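Local coordinates for CBS domain containing membrane protein (Sphaerobacter thermophilus, PDB 4ESY) that is of unknown function but forms the C-terminal pair of CBS domains of a membrane protein, a module that in relatives often binds adenosine nucleotides, at residues L98-T101 against G102-L105; I75-W78 against I79-S83; V40-T43 against M44-Q48; G63-T66 against E67-L71; D34-L37 against D38-A41. All coordinates share one frame; numbering follows the deposited sequence. Where two conformers were deposited one is given.

Contact 1. Residues L98-T101 against G102-L105; sequences LFET and GRKL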
loop_
_atom_site.group_PDB
_atom_site.type_symbol
_atom_site.label_atom_id
_atom_site.label_comp_id
_atom_site.label_asym_id
_atom_site.label_seq_id
_atom_site.Cartn_x
_atom_site.Cartn_y
_atom_site.Cartn_z
ATOM N N LEU B 98 -0.743 21.886 -14.981
ATOM C CA LEU B 98 -0.444 20.528 -14.560
ATOM C C LEU B 98 -1.073 19.500 -15.498
ATOM O O LEU B 98 -0.407 18.563 -15.935
ATOM C CB LEU B 98 -0.906 20.308 -13.114
ATOM C CG LEU B 98 -0.133 21.140 -12.093
ATOM C CD1 LEU B 98 -0.651 20.849 -10.676
ATOM C CD2 LEU B 98 1.376 20.864 -12.215
ATOM N N PHE B 99 -2.352 19.657 -15.794
ATOM C CA PHE B 99 -3.006 18.780 -16.768
ATOM C C PHE B 99 -2.326 18.788 -18.145
ATOM O O PHE B 99 -2.184 17.725 -18.773
ATOM C CB PHE B 99 -4.494 19.097 -16.916
ATOM C CG PHE B 99 -5.331 18.622 -15.764
ATOM C CD1 PHE B 99 -5.226 17.316 -15.300
ATOM C CD2 PHE B 99 -6.212 19.498 -15.121
ATOM C CE1 PHE B 99 -6.012 16.871 -14.217
ATOM C CE2 PHE B 99 -7.002 19.070 -14.039
ATOM C CZ PHE B 99 -6.905 17.759 -13.587
ATOM N N GLU B 100 -1.933 19.976 -18.601
ATOM C CA GLU B 100 -1.246 20.138 -19.882
ATOM C C GLU B 100 0.045 19.294 -19.882
ATOM O O GLU B 100 0.334 18.551 -20.818
ATOM C CB GLU B 100 -0.919 21.626 -20.133
ATOM C CG GLU B 100 -2.130 22.542 -20.296
ATOM C CD GLU B 100 -1.794 24.059 -20.237
ATOM O OE1 GLU B 100 -2.736 24.889 -20.238
ATOM O OE2 GLU B 100 -0.597 24.429 -20.184
ATOM N N THR B 101 0.811 19.415 -18.809
ATOM C CA THR B 101 2.047 18.673 -18.652
ATOM C C THR B 101 1.793 17.162 -18.669
ATOM O O THR B 101 2.558 16.416 -19.269
ATOM C CB THR B 101 2.768 19.085 -17.354
ATOM O OG1 THR B 101 3.173 20.462 -17.467
ATOM C CG2 THR B 101 4.030 18.223 -17.143
ATOM N N GLY B 102 0.704 16.717 -18.043
ATOM C CA GLY B 102 0.411 15.300 -17.972
ATOM C C GLY B 102 0.060 14.723 -19.334
ATOM O O GLY B 102 0.289 13.556 -19.565
ATOM N N ARG B 103 -0.506 15.546 -20.217
ATOM C CA ARG B 103 -0.888 15.119 -21.541
ATOM C C ARG B 103 0.336 15.116 -22.449
ATOM O O ARG B 103 0.271 14.644 -23.578
ATOM C CB ARG B 103 -1.977 16.040 -22.134
ATOM C CG ARG B 103 -3.345 15.973 -21.428
ATOM C CD ARG B 103 -4.448 16.694 -22.207
ATOM N NE ARG B 103 -4.358 18.132 -22.043
ATOM C CZ ARG B 103 -5.022 18.824 -21.116
ATOM N NH1 ARG B 103 -5.833 18.213 -20.259
ATOM N NH2 ARG B 103 -4.867 20.131 -21.034
ATOM N N LYS B 104 1.454 15.638 -21.966
ATOM C CA LYS B 104 2.647 15.677 -22.811
ATOM C C LYS B 104 3.691 14.629 -22.425
ATOM O O LYS B 104 4.282 13.997 -23.287
ATOM C CB LYS B 104 3.278 17.070 -22.822
ATOM C CG LYS B 104 2.475 18.117 -23.590
ATOM C CD LYS B 104 3.122 19.493 -23.457
ATOM C CE LYS B 104 2.590 20.486 -24.508
ATOM N NZ LYS B 104 1.894 21.638 -23.856
ATOM N N LEU B 105 3.931 14.462 -21.134
ATOM C CA LEU B 105 4.901 13.477 -20.667
ATOM C C LEU B 105 4.362 12.058 -20.827
ATOM O O LEU B 105 3.139 11.832 -20.753
ATOM C CB LEU B 105 5.236 13.717 -19.191
ATOM C CG LEU B 105 5.937 15.039 -18.809
ATOM C CD1 LEU B 105 6.446 14.951 -17.368
ATOM C CD2 LEU B 105 7.088 15.377 -19.744
#

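Contact 2. Residues I75-W78 against I79-S83; sequences IPFW and IYEAS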
loop_
_atom_site.group_PDB
_atom_site.type_symbol
_atom_site.label_atom_id
_atom_site.label_comp_id
_atom_site.label_asym_id
_atom_site.label_seq_id
_atom_site.Cartn_x
_atom_site.Cartn_y
_atom_site.Cartn_z
ATOM N N ILE B 75 4.240 16.552 -11.274
ATOM C CA ILE B 75 2.784 16.475 -11.245
ATOM C C ILE B 75 2.384 15.635 -10.028
ATOM O O ILE B 75 2.860 14.508 -9.857
ATOM C CB ILE B 75 2.239 15.710 -12.485
ATOM C CG1 ILE B 75 2.677 16.373 -13.789
ATOM C CG2 ILE B 75 0.731 15.584 -12.444
ATOM C CD1 ILE B 75 2.462 15.440 -15.008
ATOM N N PRO B 76 1.489 16.172 -9.187
ATOM C CA PRO B 76 1.014 15.365 -8.070
ATOM C C PRO B 76 -0.099 14.437 -8.607
ATOM O O PRO B 76 -1.101 14.899 -9.166
ATOM C CB PRO B 76 0.433 16.418 -7.109
ATOM C CG PRO B 76 -0.091 17.502 -8.033
ATOM C CD PRO B 76 0.747 17.444 -9.317
ATOM N N PHE B 77 0.065 13.137 -8.435
ATOM C CA PHE B 77 -0.950 12.197 -8.939
ATOM C C PHE B 77 -2.370 12.563 -8.453
ATOM O O PHE B 77 -3.367 12.318 -9.142
ATOM C CB PHE B 77 -0.580 10.768 -8.557
ATOM C CG PHE B 77 -1.567 9.731 -9.042
ATOM C CD1 PHE B 77 -1.361 9.065 -10.254
ATOM C CD2 PHE B 77 -2.689 9.437 -8.310
ATOM C CE1 PHE B 77 -2.278 8.094 -10.706
ATOM C CE2 PHE B 77 -3.623 8.463 -8.767
ATOM C CZ PHE B 77 -3.403 7.808 -9.966
ATOM N N TRP B 78 -2.461 13.212 -7.297
ATOM C CA TRP B 78 -3.785 13.491 -6.711
ATOM C C TRP B 78 -4.641 14.386 -7.598
ATOM O O TRP B 78 -5.862 14.370 -7.495
ATOM C CB TRP B 78 -3.659 14.136 -5.308
ATOM C CG TRP B 78 -4.751 13.680 -4.388
ATOM C CD1 TRP B 78 -5.226 12.402 -4.259
ATOM C CD2 TRP B 78 -5.563 14.504 -3.531
ATOM N NE1 TRP B 78 -6.254 12.377 -3.334
ATOM C CE2 TRP B 78 -6.478 13.653 -2.875
ATOM C CE3 TRP B 78 -5.587 15.874 -3.240
ATOM C CZ2 TRP B 78 -7.431 14.129 -1.952
ATOM C CZ3 TRP B 78 -6.519 16.351 -2.315
ATOM C CH2 TRP B 78 -7.423 15.476 -1.675
ATOM N N ILE B 79 -3.995 15.159 -8.471
ATOM C CA ILE B 79 -4.722 16.004 -9.394
ATOM C C ILE B 79 -5.744 15.217 -10.235
ATOM O O ILE B 79 -6.815 15.741 -10.593
ATOM C CB ILE B 79 -3.770 16.803 -10.290
ATOM C CG1 ILE B 79 -4.524 17.948 -10.887
ATOM C CG2 ILE B 79 -3.131 15.930 -11.419
ATOM C CD1 ILE B 79 -3.630 18.924 -11.526
ATOM N N TYR B 80 -5.440 13.952 -10.511
ATOM C CA TYR B 80 -6.360 13.101 -11.289
ATOM C C TYR B 80 -7.506 12.533 -10.440
ATOM O O TYR B 80 -8.514 12.069 -10.979
ATOM C CB TYR B 80 -5.592 11.967 -12.026
ATOM C CG TYR B 80 -4.605 12.521 -13.038
ATOM C CD1 TYR B 80 -5.046 13.004 -14.272
ATOM C CD2 TYR B 80 -3.239 12.560 -12.769
ATOM C CE1 TYR B 80 -4.163 13.536 -15.183
ATOM C CE2 TYR B 80 -2.343 13.095 -13.684
ATOM C CZ TYR B 80 -2.807 13.567 -14.882
ATOM O OH TYR B 80 -1.930 14.104 -15.785
ATOM N N GLU B 81 -7.372 12.568 -9.116
ATOM C CA GLU B 81 -8.455 12.092 -8.239
ATOM C C GLU B 81 -9.318 13.201 -7.662
ATOM O O GLU B 81 -10.502 13.003 -7.411
ATOM C CB GLU B 81 -7.895 11.309 -7.044
ATOM C CG GLU B 81 -7.080 10.095 -7.403
ATOM C CD GLU B 81 -6.721 9.235 -6.178
ATOM O OE1 GLU B 81 -5.574 9.303 -5.724
ATOM O OE2 GLU B 81 -7.570 8.479 -5.671
ATOM N N ALA B 82 -8.718 14.356 -7.401
ATOM C CA ALA B 82 -9.395 15.372 -6.613
ATOM C C ALA B 82 -8.999 16.751 -7.064
ATOM O O ALA B 82 -8.555 17.531 -6.242
ATOM C CB ALA B 82 -9.030 15.194 -5.122
ATOM N N SER B 83 -9.138 17.056 -8.357
ATOM C CA SER B 83 -8.701 18.372 -8.837
ATOM C C SER B 83 -9.485 19.521 -8.190
ATOM O O SER B 83 -8.928 20.584 -7.939
ATOM C CB SER B 83 -8.780 18.479 -10.367
ATOM O OG SER B 83 -10.073 18.152 -10.830
#

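Contact 3. Residues V40-T43 against M44-Q48; sequences VAKT and MLEHQ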
loop_
_atom_site.group_PDB
_atom_site.type_symbol
_atom_site.label_atom_id
_atom_site.label_comp_id
_atom_site.label_asym_id
_atom_site.label_seq_id
_atom_site.Cartn_x
_atom_site.Cartn_y
_atom_site.Cartn_z
ATOM N N VAL B 40 -2.120 6.946 -18.351
ATOM C CA VAL B 40 -1.658 6.085 -17.258
ATOM C C VAL B 40 -2.512 6.307 -15.982
ATOM O O VAL B 40 -2.906 5.345 -15.324
ATOM C CB VAL B 40 -0.183 6.343 -16.925
ATOM C CG1 VAL B 40 0.236 5.607 -15.624
ATOM C CG2 VAL B 40 0.717 5.973 -18.151
ATOM N N ALA B 41 -2.755 7.566 -15.646
ATOM C CA ALA B 41 -3.550 7.901 -14.454
ATOM C C ALA B 41 -4.941 7.292 -14.582
ATOM O O ALA B 41 -5.421 6.614 -13.672
ATOM C CB ALA B 41 -3.628 9.424 -14.214
ATOM N N LYS B 42 -5.556 7.521 -15.741
ATOM C CA LYS B 42 -6.865 6.985 -16.045
ATOM C C LYS B 42 -6.947 5.456 -15.899
ATOM O O LYS B 42 -7.882 4.938 -15.296
ATOM C CB LYS B 42 -7.301 7.385 -17.449
ATOM C CG LYS B 42 -8.726 6.946 -17.744
ATOM C CD LYS B 42 -9.216 7.416 -19.114
ATOM C CE LYS B 42 -10.653 6.956 -19.359
ATOM N NZ LYS B 42 -10.989 7.020 -20.802
ATOM N N THR B 43 -5.977 4.753 -16.470
ATOM C CA THR B 43 -5.867 3.303 -16.356
ATOM C C THR B 43 -5.777 2.860 -14.904
ATOM O O THR B 43 -6.533 1.986 -14.467
ATOM C CB THR B 43 -4.631 2.793 -17.118
ATOM O OG1 THR B 43 -4.755 3.177 -18.484
ATOM C CG2 THR B 43 -4.528 1.284 -17.033
HETATM N N MSE B 44 -4.900 3.495 -14.146
HETATM C CA MSE B 44 -4.652 3.101 -12.739
HETATM C C MSE B 44 -5.869 3.327 -11.855
HETATM O O MSE B 44 -6.193 2.506 -10.989
HETATM C CB MSE B 44 -3.473 3.887 -12.143
HETATM C CG MSE B 44 -2.058 3.479 -12.661
HETATM SE SE MSE B 44 -0.785 4.758 -11.816
HETATM C CE MSE B 44 0.819 3.742 -12.101
ATOM N N LEU B 45 -6.517 4.467 -12.059
ATOM C CA LEU B 45 -7.739 4.771 -11.343
ATOM C C LEU B 45 -8.918 3.875 -11.777
ATOM O O LEU B 45 -9.701 3.459 -10.936
ATOM C CB LEU B 45 -8.103 6.260 -11.474
ATOM C CG LEU B 45 -7.210 7.264 -10.738
ATOM C CD1 LEU B 45 -7.669 8.655 -11.110
ATOM C CD2 LEU B 45 -7.287 7.061 -9.210
ATOM N N GLU B 46 -9.058 3.586 -13.073
ATOM C CA GLU B 46 -10.130 2.666 -13.522
ATOM C C GLU B 46 -9.981 1.314 -12.840
ATOM O O GLU B 46 -10.951 0.717 -12.425
ATOM C CB GLU B 46 -10.112 2.418 -15.043
ATOM C CG GLU B 46 -10.430 3.613 -15.930
ATOM C CD GLU B 46 -11.797 3.544 -16.582
ATOM O OE1 GLU B 46 -12.221 4.583 -17.141
ATOM O OE2 GLU B 46 -12.444 2.467 -16.539
ATOM N N HIS B 47 -8.747 0.841 -12.730
ATOM C CA HIS B 47 -8.487 -0.480 -12.161
ATOM C C HIS B 47 -8.136 -0.525 -10.668
ATOM O O HIS B 47 -7.862 -1.602 -10.121
ATOM C CB HIS B 47 -7.414 -1.187 -13.005
ATOM C CG HIS B 47 -7.848 -1.419 -14.414
ATOM N ND1 HIS B 47 -7.373 -0.685 -15.478
ATOM C CD2 HIS B 47 -8.749 -2.284 -14.933
ATOM C CE1 HIS B 47 -7.957 -1.094 -16.591
ATOM N NE2 HIS B 47 -8.794 -2.067 -16.287
ATOM N N GLN B 48 -8.137 0.644 -10.031
ATOM C CA GLN B 48 -7.797 0.787 -8.609
ATOM C C GLN B 48 -6.428 0.203 -8.239
ATOM O O GLN B 48 -6.304 -0.542 -7.279
ATOM C CB GLN B 48 -8.886 0.199 -7.704
ATOM C CG GLN B 48 -10.246 0.840 -7.890
ATOM C CD GLN B 48 -11.259 0.283 -6.930
ATOM O OE1 GLN B 48 -11.217 0.577 -5.738
ATOM N NE2 GLN B 48 -12.175 -0.538 -7.437
#

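Contact 4. Residues G63-T66 against E67-L71; sequences GIIT and ESDFL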
loop_
_atom_site.group_PDB
_atom_site.type_symbol
_atom_site.label_atom_id
_atom_site.label_comp_id
_atom_site.label_asym_id
_atom_site.label_seq_id
_atom_site.Cartn_x
_atom_site.Cartn_y
_atom_site.Cartn_z
ATOM N N GLY B 63 9.856 -1.385 -17.715
ATOM C CA GLY B 63 9.937 -0.543 -16.542
ATOM C C GLY B 63 8.748 -0.788 -15.638
ATOM O O GLY B 63 7.924 -1.666 -15.913
ATOM N N ILE B 64 8.724 -0.042 -14.547
ATOM C CA ILE B 64 7.650 -0.038 -13.559
ATOM C C ILE B 64 7.256 1.412 -13.309
ATOM O O ILE B 64 8.113 2.292 -13.281
ATOM C CB ILE B 64 8.148 -0.544 -12.242
ATOM C CG1 ILE B 64 8.824 -1.885 -12.450
ATOM C CG2 ILE B 64 6.977 -0.662 -11.234
ATOM C CD1 ILE B 64 7.842 -2.950 -12.844
ATOM N N ILE B 65 5.973 1.671 -13.120
ATOM C CA ILE B 65 5.571 3.047 -12.826
ATOM C C ILE B 65 4.562 2.994 -11.682
ATOM O O ILE B 65 3.744 2.060 -11.612
ATOM C CB ILE B 65 4.979 3.720 -14.113
ATOM C CG1 ILE B 65 4.718 5.233 -13.940
ATOM C CG2 ILE B 65 3.718 3.004 -14.578
ATOM C CD1 ILE B 65 4.252 5.930 -15.306
ATOM N N THR B 66 4.660 3.971 -10.780
ATOM C CA THR B 66 3.771 4.085 -9.629
ATOM C C THR B 66 3.242 5.510 -9.530
ATOM O O THR B 66 3.727 6.431 -10.241
ATOM C CB THR B 66 4.529 3.896 -8.315
ATOM O OG1 THR B 66 5.482 4.968 -8.194
ATOM C CG2 THR B 66 5.238 2.543 -8.266
ATOM N N GLU B 67 2.271 5.705 -8.645
ATOM C CA GLU B 67 1.700 7.041 -8.468
ATOM C C GLU B 67 2.773 8.060 -8.110
ATOM O O GLU B 67 2.740 9.173 -8.624
ATOM C CB GLU B 67 0.610 7.032 -7.408
ATOM C CG GLU B 67 -0.540 6.061 -7.722
ATOM C CD GLU B 67 -1.377 5.720 -6.472
ATOM O OE1 GLU B 67 -0.846 5.776 -5.341
ATOM O OE2 GLU B 67 -2.578 5.391 -6.626
ATOM N N SER B 68 3.739 7.659 -7.273
ATOM C CA SER B 68 4.730 8.588 -6.772
ATOM C C SER B 68 5.654 9.037 -7.896
ATOM O O SER B 68 6.212 10.136 -7.840
ATOM C CB SER B 68 5.549 7.961 -5.621
ATOM O OG SER B 68 6.148 6.751 -6.051
ATOM N N ASP B 69 5.782 8.207 -8.930
ATOM C CA ASP B 69 6.622 8.577 -10.069
ATOM C C ASP B 69 6.153 9.838 -10.780
ATOM O O ASP B 69 6.957 10.532 -11.385
ATOM C CB ASP B 69 6.732 7.438 -11.096
ATOM C CG ASP B 69 7.560 6.268 -10.585
ATOM O OD1 ASP B 69 8.547 6.490 -9.821
ATOM O OD2 ASP B 69 7.200 5.114 -10.941
ATOM N N PHE B 70 4.853 10.121 -10.724
ATOM C CA PHE B 70 4.321 11.341 -11.346
ATOM C C PHE B 70 5.051 12.571 -10.787
ATOM O O PHE B 70 5.287 13.532 -11.503
ATOM C CB PHE B 70 2.808 11.439 -11.091
ATOM C CG PHE B 70 1.981 10.606 -12.001
ATOM C CD1 PHE B 70 1.034 11.210 -12.821
ATOM C CD2 PHE B 70 2.151 9.203 -12.059
ATOM C CE1 PHE B 70 0.237 10.453 -13.694
ATOM C CE2 PHE B 70 1.351 8.423 -12.932
ATOM C CZ PHE B 70 0.393 9.052 -13.739
ATOM N N LEU B 71 5.463 12.528 -9.521
ATOM C CA LEU B 71 6.210 13.681 -8.962
ATOM C C LEU B 71 7.501 13.951 -9.701
ATOM O O LEU B 71 8.003 15.058 -9.662
ATOM C CB LEU B 71 6.545 13.474 -7.481
ATOM C CG LEU B 71 5.334 13.154 -6.609
ATOM C CD1 LEU B 71 5.732 12.883 -5.148
ATOM C CD2 LEU B 71 4.354 14.285 -6.706
HETATM O O HOH W 1 8.643 2.828 -10.192
#

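Contact 5. Residues D34-L37 against D38-A41; sequences DDTL and DAVA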
loop_
_atom_site.group_PDB
_atom_site.type_symbol
_atom_site.label_atom_id
_atom_site.label_comp_id
_atom_site.label_asym_id
_atom_site.label_seq_id
_atom_site.Cartn_x
_atom_site.Cartn_y
_atom_site.Cartn_z
ATOM N N ASP B 34 4.893 4.544 -24.234
ATOM C CA ASP B 34 4.499 5.764 -24.947
ATOM C C ASP B 34 3.147 6.328 -24.484
ATOM O O ASP B 34 2.691 7.291 -25.042
ATOM C CB ASP B 34 4.356 5.515 -26.463
ATOM C CG ASP B 34 5.646 5.064 -27.143
ATOM O OD1 ASP B 34 6.737 5.105 -26.539
ATOM O OD2 ASP B 34 5.554 4.664 -28.326
ATOM N N ASP B 35 2.472 5.708 -23.518
ATOM C CA ASP B 35 1.204 6.274 -23.001
ATOM C C ASP B 35 1.485 7.574 -22.261
ATOM O O ASP B 35 2.453 7.650 -21.514
ATOM C CB ASP B 35 0.514 5.327 -22.021
ATOM C CG ASP B 35 -0.148 4.107 -22.714
ATOM O OD1 ASP B 35 -0.293 4.094 -23.981
ATOM O OD2 ASP B 35 -0.488 3.145 -21.977
ATOM N N THR B 36 0.643 8.589 -22.465
ATOM C CA THR B 36 0.797 9.862 -21.732
ATOM C C THR B 36 0.406 9.647 -20.263
ATOM O O THR B 36 -0.300 8.690 -19.904
ATOM C CB THR B 36 -0.063 11.019 -22.370
ATOM O OG1 THR B 36 -1.442 10.663 -22.302
ATOM C CG2 THR B 36 0.298 11.227 -23.818
ATOM N N LEU B 37 0.876 10.515 -19.389
ATOM C CA LEU B 37 0.643 10.311 -17.954
ATOM C C LEU B 37 -0.852 10.435 -17.671
ATOM O O LEU B 37 -1.363 9.815 -16.760
ATOM C CB LEU B 37 1.482 11.289 -17.120
ATOM C CG LEU B 37 2.992 11.000 -17.150
ATOM C CD1 LEU B 37 3.729 11.869 -16.152
ATOM C CD2 LEU B 37 3.264 9.495 -16.880
ATOM N N ASP B 38 -1.538 11.231 -18.485
ATOM C CA ASP B 38 -2.990 11.371 -18.412
ATOM C C ASP B 38 -3.696 10.012 -18.606
ATOM O O ASP B 38 -4.604 9.665 -17.849
ATOM C CB ASP B 38 -3.450 12.452 -19.411
ATOM C CG ASP B 38 -4.571 12.001 -20.323
ATOM O OD1 ASP B 38 -4.383 12.044 -21.562
ATOM O OD2 ASP B 38 -5.658 11.640 -19.814
ATOM N N ALA B 39 -3.256 9.237 -19.593
ATOM C CA ALA B 39 -3.795 7.904 -19.832
ATOM C C ALA B 39 -3.374 6.900 -18.737
ATOM O O ALA B 39 -4.168 6.070 -18.286
ATOM C CB ALA B 39 -3.344 7.380 -21.217
ATOM N N VAL B 40 -2.120 6.946 -18.351
ATOM C CA VAL B 40 -1.658 6.085 -17.258
ATOM C C VAL B 40 -2.512 6.307 -15.982
ATOM O O VAL B 40 -2.906 5.345 -15.324
ATOM C CB VAL B 40 -0.183 6.343 -16.925
ATOM C CG1 VAL B 40 0.236 5.607 -15.624
ATOM C CG2 VAL B 40 0.717 5.973 -18.151
ATOM N N ALA B 41 -2.755 7.566 -15.646
ATOM C CA ALA B 41 -3.550 7.901 -14.454
ATOM C C ALA B 41 -4.941 7.292 -14.582
ATOM O O ALA B 41 -5.421 6.614 -13.672
ATOM C CB ALA B 41 -3.628 9.424 -14.214
#

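Contact 1. Residues L98-T101 against G102-L105
R103 folds its side chain back along the helix and lays its guanidinium over the backbone between F99 and E100. The oxygen of F99 sits above the centre of one face, 3.8 Å from R103 CZ. E100 N lies over the same face, nearer the rim. The chain reaches this place by a bend at its third torsion, chi3 -77°. R103 NH1 then meets F99 CB at 3.7 Å, and R103 NH2 meets E100 CG at the same distance. In the conformer given, the E100 carboxylate does not pair with this guanidinium, and their planes are 52° apart. R103 NH2 forms a salt bridge with E96, two turns back along the helix.

T101 and L105 lie side by side and point the same way, with CG2 of T101 4.1 Å from CG of L105. The threonine hydroxyl faces the other way along the helix and bonds to the oxygen of H97.

The backbone winds down through these residues. G102 N bonds to L98 O at 3.0 Å, and R103 N bonds to F99 O. T101 O takes two donors. L105 N comes nearly straight at it, with an N-H...O angle of 171°, while K104 N sits above the carbonyl plane.

This is the last turn of helix 92-102 and the loop that leaves it. The backbone bonds to the start of helix 37-46 through G102 and L105, and L98 and F99 pack on I79 in the loop before helix 83-86.

Contact 2. Residues I75-W78 against I79-S83
W78 O takes two backbone donors, A82 N and E81 N. A82 N, 2.9 Å from W78 O, arrives nearly in line with the carbonyl. E81 N sits above the carbonyl plane. Two tighter turns precede this one: I79 N bonds to P76 O, and Y80 N bonds to F77 O at 3.0 Å. The chain is therefore coiled here without forming a regular helix.

The E81 carboxylate lies between two aromatic edges. E81 OE1 is in the plane of the F77 ring, 3.7 Å from F77 CE2, and 3.4 Å from W78 CD1 at the indole edge. Beyond the two segments, the same oxygen forms a salt bridge with a basic side chain of another protein chain.

A82 CB makes a CH-pi contact over the six-membered ring of W78, 3.6 Å from the ring centroid and only 6° off its normal. I75 CG2 touches I79 CG2 at 4.0 Å and also meets the Y80 ring.

The coil sits between three helices. I79 packs on V95, L98 and F99 of helix 92-102. F77 and Y80 lie against helix 37-46. A82 is the N-cap of helix 83-86, on which W78 also rests.

Contact 3. Residues V40-T43 against M44-Q48
T43 and H47 meet at the C-terminal end of helix 37-46 in the first CBS domain, where the helix closes in a Schellman motif. Q48 leaves the helix with a positive phi of 55°. Its N makes a weak bond back to L45 O. Before that point the bonding is regular: L45 N reaches A41 O at 2.9 Å, and E46 N reaches K42 O.

K42 and E46 run side by side and point the same way. E46 bends at its second torsion, chi2 -107°, which brings OE1 to 3.6 Å from K42 CE. The charged ends are further apart, with K42 NZ 4.6 Å from E46 OE1, so the attraction falls short of a salt bridge. On a buried face of the helix, V40 and selenomethionine M44 also lie alongside each other, with V40 CG1 4.0 Å from M44 CE.

The T43 hydroxyl bonds back to A39 O. Its methyl group, CG2, turns instead to the H47 ring. The carbonyl of T43 is gripped twice by H47, whose ring folds back over the turn. H47 N and H47 ND1 approach T43 O from opposite faces of the carbonyl plane, each at 3.0 Å, and the ND1 bond is the more bent, at 137°.

Contact 4. Residues G63-T66 against E67-L71
T66 and D69 hold each other by hydrogen bonds from backbone and side chain. T66 N donates to D69 OD2 at 2.8 Å, with an N-H...O angle of 150°. The donor meets this oxygen from above the carboxylate plane, 38° out of it. A weak bond runs the other way, from D69 N to T66 O at 3.0 Å. The T66 hydroxyl also bonds to the serine, with T66 OG1 2.9 Å from S68 OG. Either hydroxyl could be the donor. T66 OG1 lies between its backbone N and carbonyl carbon, chi1 64°, which turns it toward both S68 and D69.

Water joins in as well. One molecule donates to D69 OD2 at 2.8 Å and to I64 O at 3.2 Å, linking the carboxylate to the end of strand 61-64.

G63 to D69 fit the G-h-x-[ST]-x-[ST]-D signature (h hydrophobic), whose aspartate binds the ribose in nucleotide-binding CBS relatives. Whether it does so here is not established.

Two ionic contacts go to partners outside the segments. D69 OD1 forms a salt bridge with R72, and E67 forms one with a basic side chain of a neighbouring chain.

Two van der Waals contacts complete it. I65 CG1 lies 3.9 Å from D69 OD2. The F70 ring turns its edge to the turn, with T66 O in the ring plane 3.7 Å from F70 CD2.

Contact 5. Residues D34-L37 against D38-A41
T36 O accepts V40 N at 3.0 Å, and this bond opens helix 37-46. It is almost straight, with an N-H...O angle of 173°. L37 O accepts A41 N at 2.9 Å. T36 is the N-cap. Its own backbone is still extended, psi 159°, and L37 is the first residue with helical angles. The chain therefore turns sharply between the two, just where strand 31-32 and its following loop give way to the helix.

The T36 side chain leans over the first turn. T36 OG1 is turned in between its backbone N and carbonyl carbon, chi1 62°. It lies beside the D38 side chain, which points the same way. A weak bond runs from T36 OG1 to D38 OD1 at 3.3 Å in the conformer given. D38 has a second conformer, so this link is doubtful. T36 OG1 is also 3.6 Å from A39 N.

D35 meets V40. Its CB touches V40 CG2 at 3.9 Å, and the same methyl group lies 3.4 Å from T36 O. The D35 carboxylate turns back instead to R32, whose N it bonds through OD2. L37 points away from this turn and packs on F70, L105 and V110.

D35, held by its bond to R32 N, sets an acidic group near the N-terminal end of the helix. This is the end where the helix dipole is positive, so its charge is probably favourable there. D38 may add to this, but its position is uncertain. The V40 methyl group, meanwhile, lies against the T36 carbonyl oxygen.

Overall arrangement
Along the chain the order is contact 5, 3, 4, 2, 1. Contacts 5 and 3 are the start and end of helix 37-46 and share V40 and A41, their centres 9 Å apart. The other three gather round it. Contact 4 follows strand 61-64, and its F70 packs on L37 and V40. Contact 2 sets Y80 and F77 against A41 and M44, and its I75 N probably bonds to F70 O. Contact 1 meets the N-terminal end of helix 37-46, with G102 O and L105 O probably bonded to D38 N and L37 N. Contacts 1 and 3, 16 Å apart between centres, do not touch. Contacts 5 and 2 join the first CBS domain to helix 92-102 through contact 1.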